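Long-range contact in designed Anbu Protein (Synthetic construct, PDB 5LOY), which is a designed version of the bacterial proteasome homologue Anbu that forms a helical assembly and is probably an N-terminal nucleophile hydrolase related to the proteasome beta subunit: residues G115-G120 with D199-G204. Numbering follows the deposited sequence.
Sequences GGQIAG and DSLRVG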
ATOM      1  N   GLY A 115      22.911   3.780   4.260  1.00 34.54           N
ATOM      2  CA  GLY A 115      23.053   4.849   5.257  1.00 34.93           C
ATOM      3  C   GLY A 115      24.085   4.574   6.308  1.00 35.27           C
ATOM      4  O   GLY A 115      24.623   3.478   6.392  1.00 37.41           O
ATOM      5  N   GLY A 116      24.382   5.578   7.110  1.00 36.41           N
ATOM      6  CA  GLY A 116      25.375   5.434   8.157  1.00 37.74           C
ATOM      7  C   GLY A 116      26.003   6.755   8.546  1.00 39.67           C
ATOM      8  O   GLY A 116      25.450   7.810   8.262  1.00 38.99           O
ATOM      9  N   GLN A 117      27.169   6.682   9.190  1.00 41.99           N
ATOM     10  CA  GLN A 117      27.881   7.868   9.617  1.00 45.05           C
ATOM     11  C   GLN A 117      29.381   7.638   9.521  1.00 47.81           C
ATOM     12  O   GLN A 117      29.882   6.595   9.899  1.00 48.53           O
ATOM     13  CB  GLN A 117      27.485   8.262  11.034  1.00 44.84           C
ATOM     14  CG  GLN A 117      28.222   9.495  11.520  1.00 47.90           C
ATOM     15  CD  GLN A 117      27.649  10.081  12.795  1.00 48.88           C
ATOM     16  OE1 GLN A 117      27.085   9.381  13.630  1.00 49.65           O
ATOM     17  NE2 GLN A 117      27.817  11.369  12.957  1.00 50.39           N
ATOM     18  N   ILE A 118      30.087   8.638   9.012  1.00 50.65           N
ATOM     19  CA  ILE A 118      31.543   8.616   8.917  1.00 54.02           C
ATOM     20  C   ILE A 118      32.048   9.734   9.816  1.00 56.61           C
ATOM     21  O   ILE A 118      31.473  10.796   9.819  1.00 58.11           O
ATOM     22  CB  ILE A 118      31.956   8.813   7.453  1.00 54.61           C
ATOM     23  CG1 ILE A 118      31.649   7.528   6.677  1.00 54.67           C
ATOM     24  CG2 ILE A 118      33.418   9.163   7.340  1.00 56.90           C
ATOM     25  CD1 ILE A 118      31.675   7.677   5.165  1.00 55.32           C
ATOM     26  N   ALA A 119      33.072   9.489  10.624  1.00 59.70           N
ATOM     27  CA  ALA A 119      33.519  10.477  11.629  1.00 62.13           C
ATOM     28  C   ALA A 119      33.625  11.904  11.059  1.00 66.11           C
ATOM     29  O   ALA A 119      34.180  12.087   9.967  1.00 64.87           O
ATOM     30  CB  ALA A 119      34.859  10.062  12.208  1.00 63.42           C
ATOM     31  N   GLY A 120      33.080  12.892  11.791  1.00 69.14           N
ATOM     32  CA  GLY A 120      33.138  14.320  11.401  1.00 71.25           C
ATOM     33  C   GLY A 120      32.168  14.746  10.295  1.00 69.35           C
ATOM     34  O   GLY A 120      32.378  15.719   9.588  1.00 70.84           O
ATOM     35  N   ASP A 199      26.639   9.881  16.378  1.00 51.82           N
ATOM     36  CA  ASP A 199      27.997  10.049  16.921  1.00 55.68           C
ATOM     37  C   ASP A 199      28.555   8.894  17.750  1.00 55.17           C
ATOM     38  O   ASP A 199      29.616   9.043  18.323  1.00 55.97           O
ATOM     39  CB  ASP A 199      28.150  11.343  17.756  1.00 59.43           C
ATOM     40  CG  ASP A 199      27.771  12.613  16.993  1.00 61.20           C
ATOM     41  OD1 ASP A 199      27.553  12.608  15.759  1.00 58.05           O
ATOM     42  OD2 ASP A 199      27.702  13.657  17.671  1.00 67.02           O
ATOM     43  N   SER A 200      27.883   7.748  17.815  1.00 53.77           N
ATOM     44  CA  SER A 200      28.465   6.588  18.507  1.00 54.51           C
ATOM     45  C   SER A 200      29.597   5.966  17.685  1.00 53.53           C
ATOM     46  O   SER A 200      30.576   5.532  18.243  1.00 53.47           O
ATOM     47  CB  SER A 200      27.389   5.539  18.812  1.00 53.48           C
ATOM     48  OG  SER A 200      26.744   5.107  17.619  1.00 52.29           O
ATOM     49  N   LEU A 201      29.433   5.926  16.362  1.00 52.24           N
ATOM     50  CA  LEU A 201      30.395   5.319  15.441  1.00 53.17           C
ATOM     51  C   LEU A 201      30.617   3.839  15.760  1.00 54.17           C
ATOM     52  O   LEU A 201      31.714   3.300  15.636  1.00 55.94           O
ATOM     53  CB  LEU A 201      31.703   6.108  15.438  1.00 55.87           C
ATOM     54  CG  LEU A 201      31.559   7.593  15.059  1.00 55.44           C
ATOM     55  CD1 LEU A 201      32.899   8.303  15.183  1.00 57.84           C
ATOM     56  CD2 LEU A 201      31.013   7.769  13.649  1.00 52.62           C
ATOM     57  N   ARG A 202      29.524   3.198  16.143  1.00 54.89           N
ATOM     58  CA  ARG A 202      29.511   1.844  16.663  1.00 59.06           C
ATOM     59  C   ARG A 202      28.101   1.273  16.405  1.00 54.30           C
ATOM     60  O   ARG A 202      27.126   1.996  16.476  1.00 51.56           O
ATOM     61  CB  ARG A 202      29.797   1.934  18.164  1.00 65.69           C
ATOM     62  CG  ARG A 202      30.602   0.809  18.765  1.00 73.22           C
ATOM     63  CD  ARG A 202      31.063   1.197  20.173  1.00 80.34           C
ATOM     64  NE  ARG A 202      32.231   2.096  20.161  1.00 87.20           N
ATOM     65  CZ  ARG A 202      33.505   1.705  20.014  1.00 91.67           C
ATOM     66  NH1 ARG A 202      33.816   0.415  19.862  1.00 94.14           N
ATOM     67  NH2 ARG A 202      34.488   2.607  20.007  1.00 92.85           N
ATOM     68  N   VAL A 203      27.983  -0.009  16.088  1.00 54.97           N
ATOM     69  CA  VAL A 203      26.660  -0.629  15.994  1.00 54.74           C
ATOM     70  C   VAL A 203      26.141  -0.878  17.411  1.00 58.18           C
ATOM     71  O   VAL A 203      26.636  -1.766  18.110  1.00 56.34           O
ATOM     72  CB  VAL A 203      26.687  -1.961  15.241  1.00 54.40           C
ATOM     73  CG1 VAL A 203      25.305  -2.592  15.242  1.00 55.05           C
ATOM     74  CG2 VAL A 203      27.140  -1.750  13.815  1.00 53.50           C
ATOM     75  N   GLY A 204      25.161  -0.082  17.842  1.00 61.31           N
ATOM     76  CA  GLY A 204      24.696  -0.137  19.240  1.00 62.80           C
ATOM     77  C   GLY A 204      23.735  -1.286  19.460  1.00 62.04           C
ATOM     78  O   GLY A 204      24.001  -2.178  20.247  1.00 65.53           O
TER
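Leu201 lays its CD2 methyl against the CG of Gln117, 3.9 Å away, the two side chains crossing at about a right angle. Its other branch, CD1, meets Ala119 CB at 4.0 Å where the strand has run out into a turn, so the leucine fork covers the strand end with both methyls. Beyond CG the glutamine continues extended, with CG anti to the backbone N (chi1 179°), and this carries its amide across to Asp199. There both ends of the amide are used. Asp199 N donates to Gln117 OE1 at 2.8 Å, lying in the carbonyl plane on a lone pair, while Gln117 NE2 donates at 3.1 Å to the anti lone pair of Asp199 OD1. The carboxylate is turned 43° from the amide plane, yet OD1 stays only 16° out of that plane. In the two-sheet sandwich of the Ntn-hydrolase, proteasome-type fold, this ties the end of strand 110-118 in one sheet to the loop between strands 191-197 and 205-209 of the other. Tyr196 OH accepts from Leu201 N and donates to Gln117 OE1, and Gln117 NE2 has a second acceptor in Glu121 O; with two partners on each end, the buried amide is fixed in its rotation. An alanine here in place of Gln117 would remove the bonds to Asp199, Tyr196 and Glu121 and the CG that Leu201 packs on, and would probably loosen the loop from the strand. On the far side of the strand, Ile118 turns away from the loop and packs on Arg42.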